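Probable glucarate dehydratase (Mycobacterium smegmatis str. MC2 155, PDB 3VDG) probably dehydrates D-glucarate or a related acid sugar, as a metal-dependent lyase of the enolase superfamily. Local coordinates at residues P240-P245 with L365-D370; R202-I205 with G209-A212; Y172-W177 with W373-E378. All coordinates share one frame; numbering follows the deposited sequence. Where two conformers were deposited one is given.

Overall arrangement
Contacts 1 and 3 are buried, with centres about 13 and 14 Å from the centre of the chain, whereas contact 2 lies about 19 Å out and is partly buried. Contacts 1 and 3 both bring the loop after helix 349-360 back onto early barrel strands, 241-244 and 166-174 respectively, while contact 2 is local to helix 194-208 and the loop that follows it. Their chemistry differs accordingly: charged and metal-bound in contact 1, backbone and apolar in contact 2, aromatic in contact 3. Contacts 2 and 3 share one apolar patch, where Met204 CE lies 3.4 Å from Trp375 CZ2, while Asp370 of contact 1 packs against the ring of Tyr172 in contact 3.

Contact 1 of 3, residues P240-P245 with L365-D370; sequences PLRLDP and LTYACD. With NA (sodium ion), chain C.
Arg242 reaches from strand 241-244 to the loop 365-370 and grips the backbone carbonyl of Ala368 end-on with both terminal nitrogens. The shorter bond, from Arg242 NH2 to Ala368 O at 2.8 Å, lies in the carbonyl plane on a lone pair. NH1 of Arg242 comes to the same Ala368 O at 3.1 Å, but from above the carbonyl plane and with a more bent N-H...O angle of 136°. Both bonds lie near the guanidinium plane, so the oxygen sits at the edge of the group, between NH1 and NH2. The chain gets there by running extended from CG to NE, after CG has turned anti to the carbonyl carbon (chi1 -55°).

Next to this grip, Arg242 NH1 forms a salt bridge with Asp370 OD1 at 3.1 Å, although the carboxylate plane is turned 50° from that of the guanidinium. NH1 thus divides itself between the Ala368 carbonyl and the Asp370 carboxylate, while NH2 serves the carbonyl and NE of Arg242 makes a salt bridge with Glu266. Buried Ala368 CB adds to this tight part, 3.6 Å from Arg242 NH2.

The side of Tyr367 is looser. This partly exposed residue offers only CB, 3.7 Å from Arg242 NH2, and its ring meets Tyr267 edge-to-face.

Further along the strand, Asp244 binds the sodium ion through OD2 at 2.4 Å, with Glu269 and Asn292 as its other protein ligands, while OD1 accepts a hydrogen bond from a metal-bound water. Lys216 is hydrogen-bonded to Asp244 OD2, and Lys214, only weakly bonded there, makes a salt bridge to Asp370 OD2. The bonds of Arg242 to Ala368 O and Asp370 probably help to hold loop 365-370 against the strand that carries the metal ligand Asp244.

Contact 2 of 3, residues R202-I205 with G209-A212; sequences RRMI and GFSA
Ile205 and Gly209 bring the two backbones closest, with their CA atoms 4.7 Å apart, because only the last turn of helix 194-208 separates them. Gly209 N donates to Ile205 O at 2.8 Å, the helical i+4 spacing, yet the N-H...O angle is only 138° and the donor is tilted from the carbonyl plane. Gly209 is also the first residue to leave helical geometry, at a positive phi of 83° that glycine accepts easily. The chain then turns off the helix axis into Phe210.

Two helix side chains meet that residue. Met204, with CG anti to the backbone N (chi1 -160°), presents that carbon to the rim of the Phe210 ring, near the ring plane, 3.9 Å from CE2. The sulfur follows: SD of Met204 lies 5.2 Å from the centroid of the Phe210 ring, an oblique Met-aromatic contact. Ile205 packs nearer the backbone, its CG2 being 3.9 Å from Phe210 O, with CG1 4.4 Å from Phe210 CB. Beyond the two segments, Phe210 rests on Phe169 and Ala171 of strand 166-174 and on Pro374.

A glycine ending the helix, followed by a buried aromatic, leads the chain into strand 213-216; this strand is parallel to 166-174, so the turn completes a beta-alpha-beta crossover of the barrel fold of enolase-superfamily proteins.

Contact 3 of 3, residues Y172-W177 with W373-E378; sequences YLFYKW and WPWRHE
Residues 172-174 of strand 166-174 lie across from the short 3-10 turn 373-375, with the CA atoms of Tyr172 and Pro374 8.2 Å apart at their nearest. Trp375 spans that gap: its indole NE1 donates to the backbone Tyr172 O at 2.9 Å, almost along the C=O axis (C=O...N angle 167°) and within the indole plane. This bond satisfies a buried N-H and helps, with the Phe174 packing, to hold the ring's orientation.

Phe174 then brings its edge to the face of the indole, an offset edge-to-face pair. Its ring and the five-membered ring of Trp375 have centroids 5.3 Å apart and planes at 85°, and Phe174 CD1 comes to 3.6 Å from NE1 of Trp375. The benzo end of the indole meets aliphatic carbon instead: Lys176 CD lies 3.9 Å from Trp375 CZ3, while the bent chain carries NZ to Trp177 O and Asp186.

Tyr172 OH is hydrogen-bonded to Lys216, and bound acetate and formic acid lie about 4 Å from the side chains of Phe174 and Tyr172 respectively. Such ligands often mark pockets; Phe174 and Tyr172 therefore probably border the active-site end of the barrel, as in enolase-superfamily enzymes.

Contact 1 of 3, residues P240-P245 with L365-D370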
ATOM      1  N   PRO A 240     -20.798 -18.136  10.942  1.00 24.42           N
ATOM      2  CA  PRO A 240     -21.171 -16.875  10.314  1.00 21.59           C
ATOM      3  C   PRO A 240     -21.774 -17.133   8.923  1.00 20.73           C
ATOM      4  O   PRO A 240     -21.351 -18.068   8.227  1.00 26.10           O
ATOM      5  CB  PRO A 240     -19.831 -16.123  10.206  1.00 29.08           C
ATOM      6  CG  PRO A 240     -18.989 -16.707  11.307  1.00 35.96           C
ATOM      7  CD  PRO A 240     -19.368 -18.167  11.320  1.00 32.79           C
ATOM      8  N   LEU A 241     -22.758 -16.310   8.549  1.00 22.76           N
ATOM      9  CA  LEU A 241     -23.519 -16.487   7.300  1.00 24.57           C
ATOM     10  C   LEU A 241     -23.478 -15.217   6.472  1.00 21.65           C
ATOM     11  O   LEU A 241     -23.503 -14.106   7.004  1.00 21.78           O
ATOM     12  CB  LEU A 241     -25.001 -16.813   7.596  1.00 23.28           C
ATOM     13  CG  LEU A 241     -25.298 -18.069   8.423  1.00 31.58           C
ATOM     14  CD1 LEU A 241     -26.797 -18.197   8.634  1.00 27.75           C
ATOM     15  CD2 LEU A 241     -24.755 -19.325   7.757  1.00 31.49           C
ATOM     16  N   ARG A 242     -23.439 -15.380   5.156  1.00 23.96           N
ATOM     17  CA  ARG A 242     -23.467 -14.239   4.262  1.00 25.08           C
ATOM     18  C   ARG A 242     -24.404 -14.559   3.133  1.00 21.06           C
ATOM     19  O   ARG A 242     -24.546 -15.717   2.755  1.00 21.22           O
ATOM     20  CB  ARG A 242     -22.091 -14.011   3.646  1.00 28.62           C
ATOM     21  CG  ARG A 242     -20.981 -13.869   4.655  1.00 31.78           C
ATOM     22  CD  ARG A 242     -19.709 -14.343   3.982  1.00 51.52           C
ATOM     23  NE  ARG A 242     -18.592 -14.297   4.903  1.00 41.58           N
ATOM     24  CZ  ARG A 242     -17.346 -14.588   4.571  1.00 42.91           C
ATOM     25  NH1 ARG A 242     -17.049 -14.965   3.326  1.00 47.03           N
ATOM     26  NH2 ARG A 242     -16.404 -14.506   5.490  1.00 32.52           N
ATOM     27  N   LEU A 243     -25.028 -13.529   2.585  1.00 25.13           N
ATOM     28  CA  LEU A 243     -25.943 -13.718   1.469  1.00 22.93           C
ATOM     29  C   LEU A 243     -25.549 -12.719   0.382  1.00 19.22           C
ATOM     30  O   LEU A 243     -25.232 -11.569   0.679  1.00 23.18           O
ATOM     31  CB  LEU A 243     -27.383 -13.459   1.937  1.00 27.88           C
ATOM     32  CG  LEU A 243     -28.524 -13.471   0.910  1.00 23.60           C
ATOM     33  CD1 LEU A 243     -28.601 -14.821   0.208  1.00 19.82           C
ATOM     34  CD2 LEU A 243     -29.844 -13.143   1.621  1.00 25.38           C
ATOM     35  N   ASP A 244     -25.574 -13.165  -0.871  1.00 23.33           N
ATOM     36  CA  ASP A 244     -25.112 -12.351  -1.988  1.00 22.51           C
ATOM     37  C   ASP A 244     -26.009 -12.559  -3.196  1.00 17.08           C
ATOM     38  O   ASP A 244     -25.882 -13.559  -3.903  1.00 19.52           O
ATOM     39  CB  ASP A 244     -23.682 -12.768  -2.334  1.00 21.91           C
ATOM     40  CG  ASP A 244     -23.166 -12.112  -3.606  1.00 27.25           C
ATOM     41  OD1 ASP A 244     -23.756 -11.111  -4.091  1.00 24.79           O
ATOM     42  OD2 ASP A 244     -22.147 -12.605  -4.121  1.00 23.49           O
ATOM     43  N   PRO A 245     -26.952 -11.642  -3.422  1.00 18.57           N
ATOM     44  CA  PRO A 245     -27.836 -11.835  -4.572  1.00 23.81           C
ATOM     45  C   PRO A 245     -27.339 -11.101  -5.822  1.00 23.77           C
ATOM     46  O   PRO A 245     -28.124 -10.907  -6.755  1.00 20.87           O
ATOM     47  CB  PRO A 245     -29.139 -11.179  -4.103  1.00 22.18           C
ATOM     48  CG  PRO A 245     -28.644 -10.021  -3.285  1.00 22.22           C
ATOM     49  CD  PRO A 245     -27.403 -10.525  -2.569  1.00 19.84           C
ATOM     50  N   LEU A 365      -7.364  -8.703   7.128  1.00 28.71           N
ATOM     51  CA  LEU A 365      -8.238  -9.644   6.401  1.00 28.48           C
ATOM     52  C   LEU A 365      -8.626 -10.735   7.370  1.00 37.90           C
ATOM     53  O   LEU A 365      -7.958 -11.763   7.445  1.00 30.33           O
ATOM     54  CB  LEU A 365      -7.565 -10.248   5.167  1.00 26.77           C
ATOM     55  CG  LEU A 365      -8.580 -10.642   4.073  1.00 41.67           C
ATOM     56  CD1 LEU A 365      -7.905 -11.044   2.769  1.00 37.23           C
ATOM     57  CD2 LEU A 365      -9.525 -11.738   4.547  1.00 31.45           C
ATOM     58  N   THR A 366      -9.697 -10.490   8.124  1.00 26.90           N
ATOM     59  CA  THR A 366     -10.099 -11.392   9.197  1.00 30.89           C
ATOM     60  C   THR A 366     -11.362 -12.202   8.875  1.00 53.47           C
ATOM     61  O   THR A 366     -11.596 -13.241   9.493  1.00 44.18           O
ATOM     62  CB  THR A 366     -10.293 -10.614  10.511  1.00 42.66           C
ATOM     63  OG1 THR A 366     -11.155  -9.493  10.268  1.00 43.49           O
ATOM     64  CG2 THR A 366      -8.938 -10.110  11.016  1.00 47.20           C
ATOM     65  N   TYR A 367     -12.166 -11.736   7.917  1.00 27.67           N
ATOM     66  CA  TYR A 367     -13.279 -12.537   7.406  1.00 28.07           C
ATOM     67  C   TYR A 367     -12.765 -13.756   6.657  1.00 25.97           C
ATOM     68  O   TYR A 367     -11.719 -13.709   6.007  1.00 26.97           O
ATOM     69  CB  TYR A 367     -14.161 -11.727   6.451  1.00 26.16           C
ATOM     70  CG  TYR A 367     -14.982 -10.639   7.098  1.00 27.47           C
ATOM     71  CD1 TYR A 367     -16.007 -10.945   7.990  1.00 31.00           C
ATOM     72  CD2 TYR A 367     -14.739  -9.307   6.812  1.00 30.27           C
ATOM     73  CE1 TYR A 367     -16.758  -9.944   8.590  1.00 25.48           C
ATOM     74  CE2 TYR A 367     -15.496  -8.304   7.388  1.00 30.45           C
ATOM     75  CZ  TYR A 367     -16.504  -8.628   8.272  1.00 31.83           C
ATOM     76  OH  TYR A 367     -17.237  -7.624   8.846  1.00 30.63           O
ATOM     77  N   ALA A 368     -13.500 -14.858   6.719  1.00 23.17           N
ATOM     78  CA  ALA A 368     -13.122 -16.029   5.951  1.00 21.03           C
ATOM     79  C   ALA A 368     -13.172 -15.671   4.456  1.00 25.22           C
ATOM     80  O   ALA A 368     -14.076 -14.957   4.036  1.00 22.20           O
ATOM     81  CB  ALA A 368     -14.080 -17.171   6.270  1.00 23.62           C
ATOM     82  N   CYS A 369     -12.216 -16.149   3.658  1.00 23.06           N
ATOM     83  CA  CYS A 369     -12.208 -15.888   2.208  1.00 21.64           C
ATOM     84  C   CYS A 369     -13.188 -16.780   1.449  1.00 23.78           C
ATOM     85  O   CYS A 369     -13.328 -17.960   1.753  1.00 26.08           O
ATOM     86  CB  CYS A 369     -10.804 -16.133   1.613  1.00 18.54           C
ATOM     87  SG  CYS A 369      -9.506 -15.051   2.292  1.00 25.69           S
ATOM     88  N   ASP A 370     -13.833 -16.232   0.425  1.00 21.17           N
ATOM     89  CA  ASP A 370     -14.592 -17.068  -0.514  1.00 23.08           C
ATOM     90  C   ASP A 370     -13.653 -17.959  -1.333  1.00 27.14           C
ATOM     91  O   ASP A 370     -12.534 -17.563  -1.654  1.00 23.03           O
ATOM     92  CB  ASP A 370     -15.369 -16.178  -1.491  1.00 21.65           C
ATOM     93  CG  ASP A 370     -16.525 -15.413  -0.818  1.00 29.76           C
ATOM     94  OD1 ASP A 370     -16.879 -15.728   0.333  1.00 33.69           O
ATOM     95  OD2 ASP A 370     -17.090 -14.513  -1.470  1.00 45.63           O
TER
HETATM   96 NA    NA C 502     -20.110 -11.276  -3.920  1.00 43.00          NA
HETATM   97  O   HOH W   1     -21.496  -9.890  -5.244  1.00 25.35           O
HETATM   98  O   HOH W   2     -19.309 -13.061  -5.117  1.00 32.47           O

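Contact 2 of 3, residues R202-I205 with G209-A212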
ATOM      1  N   ARG A 202     -24.050 -29.411   4.522  1.00 25.23           N
ATOM      2  CA  ARG A 202     -23.557 -30.527   5.332  1.00 29.82           C
ATOM      3  C   ARG A 202     -22.483 -31.314   4.595  1.00 29.61           C
ATOM      4  O   ARG A 202     -21.441 -31.660   5.170  1.00 32.95           O
ATOM      5  CB  ARG A 202     -24.699 -31.466   5.715  1.00 31.90           C
ATOM      6  CG  ARG A 202     -25.641 -30.921   6.758  1.00 36.54           C
ATOM      7  CD  ARG A 202     -26.644 -31.996   7.148  1.00 51.69           C
ATOM      8  NE  ARG A 202     -27.837 -31.442   7.778  1.00 37.77           N
ATOM      9  CZ  ARG A 202     -27.853 -30.931   9.002  1.00 36.42           C
ATOM     10  NH1 ARG A 202     -26.737 -30.893   9.718  1.00 40.30           N
ATOM     11  NH2 ARG A 202     -28.979 -30.453   9.508  1.00 43.86           N
ATOM     12  N   ARG A 203     -22.732 -31.601   3.320  1.00 26.92           N
ATOM     13  CA  ARG A 203     -21.792 -32.365   2.525  1.00 29.43           C
ATOM     14  C   ARG A 203     -20.476 -31.599   2.406  1.00 33.86           C
ATOM     15  O   ARG A 203     -19.403 -32.159   2.579  1.00 32.49           O
ATOM     16  CB  ARG A 203     -22.377 -32.646   1.140  1.00 31.47           C
ATOM     17  CG  ARG A 203     -21.572 -33.621   0.292  1.00 34.77           C
ATOM     18  CD  ARG A 203     -22.328 -33.998  -0.981  1.00 47.03           C
ATOM     19  NE  ARG A 203     -21.703 -35.112  -1.701  1.00 55.26           N
ATOM     20  CZ  ARG A 203     -20.819 -34.975  -2.692  1.00 72.28           C
ATOM     21  NH1 ARG A 203     -20.437 -33.774  -3.101  1.00 75.98           N
ATOM     22  NH2 ARG A 203     -20.311 -36.045  -3.284  1.00 60.04           N
ATOM     23  N   MET A 204     -20.565 -30.304   2.119  1.00 30.26           N
ATOM     24  CA  MET A 204     -19.364 -29.487   1.902  1.00 29.29           C
ATOM     25  C   MET A 204     -18.571 -29.292   3.199  1.00 29.31           C
ATOM     26  O   MET A 204     -17.341 -29.409   3.228  1.00 30.63           O
ATOM     27  CB  MET A 204     -19.762 -28.133   1.315  1.00 32.25           C
ATOM     28  CG  MET A 204     -18.632 -27.399   0.625  1.00 28.78           C
ATOM     29  SD  MET A 204     -19.162 -25.748   0.075  1.00 27.37           S
ATOM     30  CE  MET A 204     -20.105 -26.171  -1.377  1.00 21.51           C
ATOM     31  N   ILE A 205     -19.275 -29.013   4.282  1.00 22.91           N
ATOM     32  CA  ILE A 205     -18.616 -28.779   5.554  1.00 23.84           C
ATOM     33  C   ILE A 205     -18.037 -30.050   6.202  1.00 45.21           C
ATOM     34  O   ILE A 205     -17.004 -29.990   6.869  1.00 34.48           O
ATOM     35  CB  ILE A 205     -19.548 -28.051   6.521  1.00 23.40           C
ATOM     36  CG1 ILE A 205     -19.756 -26.600   6.034  1.00 28.42           C
ATOM     37  CG2 ILE A 205     -18.979 -28.073   7.929  1.00 28.63           C
ATOM     38  CD1 ILE A 205     -20.944 -25.906   6.654  1.00 30.26           C
ATOM     39  N   GLY A 209     -14.586 -28.600   6.336  1.00 25.75           N
ATOM     40  CA  GLY A 209     -14.486 -28.023   7.675  1.00 24.00           C
ATOM     41  C   GLY A 209     -14.719 -26.522   7.740  1.00 28.48           C
ATOM     42  O   GLY A 209     -14.438 -25.905   8.766  1.00 22.20           O
ATOM     43  N   PHE A 210     -15.252 -25.929   6.662  1.00 23.82           N
ATOM     44  CA  PHE A 210     -15.478 -24.479   6.623  1.00 24.35           C
ATOM     45  C   PHE A 210     -16.252 -24.011   7.850  1.00 31.00           C
ATOM     46  O   PHE A 210     -17.207 -24.653   8.262  1.00 28.11           O
ATOM     47  CB  PHE A 210     -16.234 -24.072   5.351  1.00 21.36           C
ATOM     48  CG  PHE A 210     -15.529 -24.420   4.078  1.00 23.46           C
ATOM     49  CD1 PHE A 210     -14.226 -23.988   3.843  1.00 29.66           C
ATOM     50  CD2 PHE A 210     -16.187 -25.135   3.076  1.00 23.64           C
ATOM     51  CE1 PHE A 210     -13.583 -24.291   2.653  1.00 22.41           C
ATOM     52  CE2 PHE A 210     -15.550 -25.442   1.890  1.00 23.23           C
ATOM     53  CZ  PHE A 210     -14.246 -25.021   1.670  1.00 26.28           C
ATOM     54  N   SER A 211     -15.854 -22.872   8.403  1.00 28.24           N
ATOM     55  CA  SER A 211     -16.420 -22.300   9.627  0.50 33.87           C
ATOM     56  C   SER A 211     -17.367 -21.135   9.366  1.00 36.71           C
ATOM     57  O   SER A 211     -17.895 -20.557  10.313  1.00 37.69           O
ATOM     58  CB  SER A 211     -15.289 -21.746  10.495  0.50 40.69           C
ATOM     59  OG  SER A 211     -14.726 -20.594   9.873  0.50 40.36           O
ATOM     60  N   ALA A 212     -17.498 -20.738   8.099  1.00 25.92           N
ATOM     61  CA  ALA A 212     -18.377 -19.616   7.691  1.00 22.79           C
ATOM     62  C   ALA A 212     -19.072 -20.055   6.407  1.00 24.41           C
ATOM     63  O   ALA A 212     -18.546 -20.900   5.670  1.00 20.94           O
ATOM     64  CB  ALA A 212     -17.588 -18.332   7.463  1.00 26.04           C
TER

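Contact 3 of 3, residues Y172-W177 with W373-E378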
ATOM      1  N   TYR A 172     -19.064 -22.037  -0.016  1.00 23.60           N
ATOM      2  CA  TYR A 172     -19.737 -21.204  -1.008  1.00 25.72           C
ATOM      3  C   TYR A 172     -20.899 -22.013  -1.614  1.00 24.30           C
ATOM      4  O   TYR A 172     -20.689 -22.815  -2.513  1.00 21.30           O
ATOM      5  CB  TYR A 172     -18.732 -20.804  -2.105  1.00 25.42           C
ATOM      6  CG  TYR A 172     -19.097 -19.546  -2.878  1.00 25.57           C
ATOM      7  CD1 TYR A 172     -20.426 -19.143  -3.016  1.00 30.22           C
ATOM      8  CD2 TYR A 172     -18.110 -18.771  -3.488  1.00 23.87           C
ATOM      9  CE1 TYR A 172     -20.764 -17.999  -3.726  1.00 25.84           C
ATOM     10  CE2 TYR A 172     -18.440 -17.621  -4.199  1.00 32.60           C
ATOM     11  CZ  TYR A 172     -19.765 -17.244  -4.319  1.00 33.12           C
ATOM     12  OH  TYR A 172     -20.096 -16.108  -5.019  1.00 30.52           O
ATOM     13  N   LEU A 173     -22.111 -21.815  -1.083  1.00 20.12           N
ATOM     14  CA  LEU A 173     -23.305 -22.574  -1.477  1.00 20.50           C
ATOM     15  C   LEU A 173     -24.039 -21.927  -2.670  1.00 20.38           C
ATOM     16  O   LEU A 173     -24.107 -20.704  -2.771  1.00 21.85           O
ATOM     17  CB  LEU A 173     -24.281 -22.648  -0.278  1.00 20.69           C
ATOM     18  CG  LEU A 173     -23.699 -23.121   1.059  1.00 23.51           C
ATOM     19  CD1 LEU A 173     -24.786 -23.323   2.117  1.00 20.41           C
ATOM     20  CD2 LEU A 173     -22.891 -24.409   0.886  1.00 21.38           C
ATOM     21  N   PHE A 174     -24.595 -22.766  -3.547  1.00 21.44           N
ATOM     22  CA  PHE A 174     -25.346 -22.312  -4.715  1.00 23.94           C
ATOM     23  C   PHE A 174     -26.616 -23.156  -4.859  1.00 24.04           C
ATOM     24  O   PHE A 174     -26.598 -24.366  -4.668  1.00 23.96           O
ATOM     25  CB  PHE A 174     -24.551 -22.577  -5.992  1.00 18.40           C
ATOM     26  CG  PHE A 174     -23.404 -21.626  -6.228  1.00 21.83           C
ATOM     27  CD1 PHE A 174     -22.178 -21.822  -5.594  1.00 23.46           C
ATOM     28  CD2 PHE A 174     -23.534 -20.581  -7.127  1.00 21.36           C
ATOM     29  CE1 PHE A 174     -21.114 -20.973  -5.837  1.00 24.66           C
ATOM     30  CE2 PHE A 174     -22.469 -19.721  -7.383  1.00 26.97           C
ATOM     31  CZ  PHE A 174     -21.253 -19.924  -6.730  1.00 24.46           C
ATOM     32  N   TYR A 175     -27.713 -22.518  -5.222  1.00 20.40           N
ATOM     33  CA  TYR A 175     -28.810 -23.267  -5.838  1.00 21.98           C
ATOM     34  C   TYR A 175     -28.241 -23.877  -7.117  1.00 27.86           C
ATOM     35  O   TYR A 175     -27.436 -23.230  -7.806  1.00 22.97           O
ATOM     36  CB  TYR A 175     -29.949 -22.293  -6.168  1.00 21.19           C
ATOM     37  CG  TYR A 175     -30.581 -21.703  -4.923  1.00 20.07           C
ATOM     38  CD1 TYR A 175     -31.401 -22.476  -4.105  1.00 23.66           C
ATOM     39  CD2 TYR A 175     -30.317 -20.396  -4.540  1.00 18.27           C
ATOM     40  CE1 TYR A 175     -31.981 -21.945  -2.957  1.00 20.53           C
ATOM     41  CE2 TYR A 175     -30.891 -19.851  -3.403  1.00 22.98           C
ATOM     42  CZ  TYR A 175     -31.727 -20.633  -2.617  1.00 22.80           C
ATOM     43  OH  TYR A 175     -32.310 -20.095  -1.491  1.00 24.58           O
ATOM     44  N   LYS A 176     -28.623 -25.114  -7.440  1.00 19.23           N
ATOM     45  CA  LYS A 176     -28.098 -25.770  -8.633  1.00 23.76           C
ATOM     46  C   LYS A 176     -29.077 -26.826  -9.152  1.00 25.40           C
ATOM     47  O   LYS A 176     -29.804 -27.445  -8.369  1.00 26.13           O
ATOM     48  CB  LYS A 176     -26.729 -26.442  -8.345  1.00 21.22           C
ATOM     49  CG  LYS A 176     -26.788 -27.572  -7.321  1.00 25.16           C
ATOM     50  CD  LYS A 176     -25.412 -28.151  -6.959  1.00 21.44           C
ATOM     51  CE  LYS A 176     -24.747 -28.846  -8.132  1.00 26.53           C
ATOM     52  NZ  LYS A 176     -25.574 -29.970  -8.671  1.00 30.79           N
ATOM     53  N   TRP A 177     -29.078 -27.040 -10.459  1.00 24.80           N
ATOM     54  CA  TRP A 177     -29.745 -28.210 -11.029  1.00 30.40           C
ATOM     55  C   TRP A 177     -28.986 -29.451 -10.678  1.00 36.97           C
ATOM     56  O   TRP A 177     -27.855 -29.370 -10.213  1.00 25.32           O
ATOM     57  CB  TRP A 177     -29.775 -28.124 -12.535  1.00 31.59           C
ATOM     58  CG  TRP A 177     -30.488 -26.927 -13.106  1.00 24.75           C
ATOM     59  CD1 TRP A 177     -31.518 -26.176 -12.533  1.00 27.41           C
ATOM     60  CD2 TRP A 177     -30.256 -26.327 -14.414  1.00 21.66           C
ATOM     61  NE1 TRP A 177     -31.910 -25.172 -13.383  1.00 28.96           N
ATOM     62  CE2 TRP A 177     -31.191 -25.214 -14.532  1.00 24.88           C
ATOM     63  CE3 TRP A 177     -29.382 -26.586 -15.459  1.00 25.05           C
ATOM     64  CZ2 TRP A 177     -31.228 -24.411 -15.651  1.00 25.35           C
ATOM     65  CZ3 TRP A 177     -29.432 -25.767 -16.588  1.00 33.35           C
ATOM     66  CH2 TRP A 177     -30.336 -24.703 -16.676  1.00 28.82           C
ATOM     67  N   TRP A 373     -13.446 -23.621  -4.556  1.00 21.46           N
ATOM     68  CA  TRP A 373     -12.724 -24.914  -4.516  1.00 27.55           C
ATOM     69  C   TRP A 373     -13.544 -26.202  -4.506  1.00 24.92           C
ATOM     70  O   TRP A 373     -13.234 -27.137  -5.248  1.00 25.42           O
ATOM     71  CB  TRP A 373     -11.746 -24.937  -3.350  1.00 24.59           C
ATOM     72  CG  TRP A 373     -10.620 -25.918  -3.550  1.00 26.35           C
ATOM     73  CD1 TRP A 373     -10.389 -27.105  -2.862  1.00 24.29           C
ATOM     74  CD2 TRP A 373      -9.513 -25.809  -4.513  1.00 23.46           C
ATOM     75  NE1 TRP A 373      -9.248 -27.727  -3.328  1.00 24.79           N
ATOM     76  CE2 TRP A 373      -8.674 -26.999  -4.311  1.00 28.14           C
ATOM     77  CE3 TRP A 373      -9.140 -24.872  -5.474  1.00 24.71           C
ATOM     78  CZ2 TRP A 373      -7.528 -27.222  -5.049  1.00 27.72           C
ATOM     79  CZ3 TRP A 373      -7.979 -25.119  -6.221  1.00 23.11           C
ATOM     80  CH2 TRP A 373      -7.195 -26.265  -6.008  1.00 29.56           C
ATOM     81  N   PRO A 374     -14.556 -26.311  -3.623  1.00 25.49           N
ATOM     82  CA  PRO A 374     -15.309 -27.573  -3.552  1.00 21.78           C
ATOM     83  C   PRO A 374     -15.991 -27.950  -4.866  1.00 22.88           C
ATOM     84  O   PRO A 374     -16.309 -29.115  -5.084  1.00 25.81           O
ATOM     85  CB  PRO A 374     -16.369 -27.294  -2.482  1.00 27.22           C
ATOM     86  CG  PRO A 374     -15.785 -26.190  -1.651  1.00 22.95           C
ATOM     87  CD  PRO A 374     -15.018 -25.340  -2.620  1.00 22.54           C
ATOM     88  N   TRP A 375     -16.201 -26.972  -5.739  1.00 23.06           N
ATOM     89  CA  TRP A 375     -16.938 -27.210  -6.967  1.00 23.09           C
ATOM     90  C   TRP A 375     -16.102 -27.747  -8.078  1.00 36.39           C
ATOM     91  O   TRP A 375     -16.637 -28.116  -9.119  1.00 30.99           O
ATOM     92  CB  TRP A 375     -17.640 -25.932  -7.421  1.00 19.54           C
ATOM     93  CG  TRP A 375     -18.647 -25.481  -6.389  1.00 25.02           C
ATOM     94  CD1 TRP A 375     -18.618 -24.328  -5.618  1.00 23.49           C
ATOM     95  CD2 TRP A 375     -19.873 -26.187  -5.984  1.00 22.15           C
ATOM     96  NE1 TRP A 375     -19.713 -24.273  -4.776  1.00 26.65           N
ATOM     97  CE2 TRP A 375     -20.511 -25.359  -4.965  1.00 22.97           C
ATOM     98  CE3 TRP A 375     -20.481 -27.385  -6.357  1.00 27.46           C
ATOM     99  CZ2 TRP A 375     -21.698 -25.733  -4.353  1.00 25.22           C
ATOM    100  CZ3 TRP A 375     -21.682 -27.742  -5.744  1.00 24.34           C
ATOM    101  CH2 TRP A 375     -22.274 -26.937  -4.765  1.00 23.75           C
ATOM    102  N   ARG A 376     -14.787 -27.784  -7.910  1.00 26.45           N
ATOM    103  CA  ARG A 376     -13.955 -28.388  -8.966  1.00 20.47           C
ATOM    104  C   ARG A 376     -13.286 -29.648  -8.438  1.00 21.85           C
ATOM    105  O   ARG A 376     -13.339 -29.909  -7.227  1.00 23.10           O
ATOM    106  CB  ARG A 376     -12.981 -27.386  -9.629  1.00 26.70           C
ATOM    107  CG  ARG A 376     -12.151 -26.492  -8.688  1.00 24.77           C
ATOM    108  CD  ARG A 376     -10.861 -27.148  -8.219  1.00 25.32           C
ATOM    109  NE  ARG A 376     -11.067 -27.928  -7.000  1.00 27.04           N
ATOM    110  CZ  ARG A 376     -10.353 -28.995  -6.677  1.00 31.46           C
ATOM    111  NH1 ARG A 376      -9.373 -29.412  -7.473  1.00 26.27           N
ATOM    112  NH2 ARG A 376     -10.617 -29.645  -5.557  1.00 31.26           N
ATOM    113  N   HIS A 377     -12.715 -30.459  -9.332  1.00 25.62           N
ATOM    114  CA  HIS A 377     -12.005 -31.677  -8.904  1.00 27.35           C
ATOM    115  C   HIS A 377     -10.806 -31.937  -9.784  1.00 24.72           C
ATOM    116  O   HIS A 377     -10.299 -33.054  -9.832  1.00 30.67           O
ATOM    117  CB  HIS A 377     -12.936 -32.884  -8.917  1.00 30.74           C
ATOM    118  CG  HIS A 377     -13.536 -33.158 -10.271  1.00 32.99           C
ATOM    119  ND1 HIS A 377     -14.731 -32.656 -10.649  1.00 38.27           N
ATOM    120  CD2 HIS A 377     -13.041 -33.868 -11.366  1.00 38.62           C
ATOM    121  CE1 HIS A 377     -14.993 -33.032 -11.919  1.00 37.34           C
ATOM    122  NE2 HIS A 377     -13.961 -33.777 -12.354  1.00 36.42           N
ATOM    123  N   GLU A 378     -10.367 -30.909 -10.508  1.00 24.17           N
ATOM    124  CA  GLU A 378      -9.185 -30.971 -11.379  1.00 24.38           C
ATOM    125  C   GLU A 378      -8.230 -29.837 -10.989  1.00 26.42           C
ATOM    126  O   GLU A 378      -8.632 -28.885 -10.314  1.00 26.93           O
ATOM    127  CB  GLU A 378      -9.589 -30.842 -12.856  1.00 21.80           C
ATOM    128  CG  GLU A 378     -10.430 -32.030 -13.364  1.00 29.38           C
ATOM    129  CD  GLU A 378     -11.334 -31.696 -14.552  1.00 45.65           C
ATOM    130  OE1 GLU A 378     -12.283 -30.891 -14.395  1.00 40.03           O
ATOM    131  OE2 GLU A 378     -11.112 -32.259 -15.650  1.00 32.91           O
TER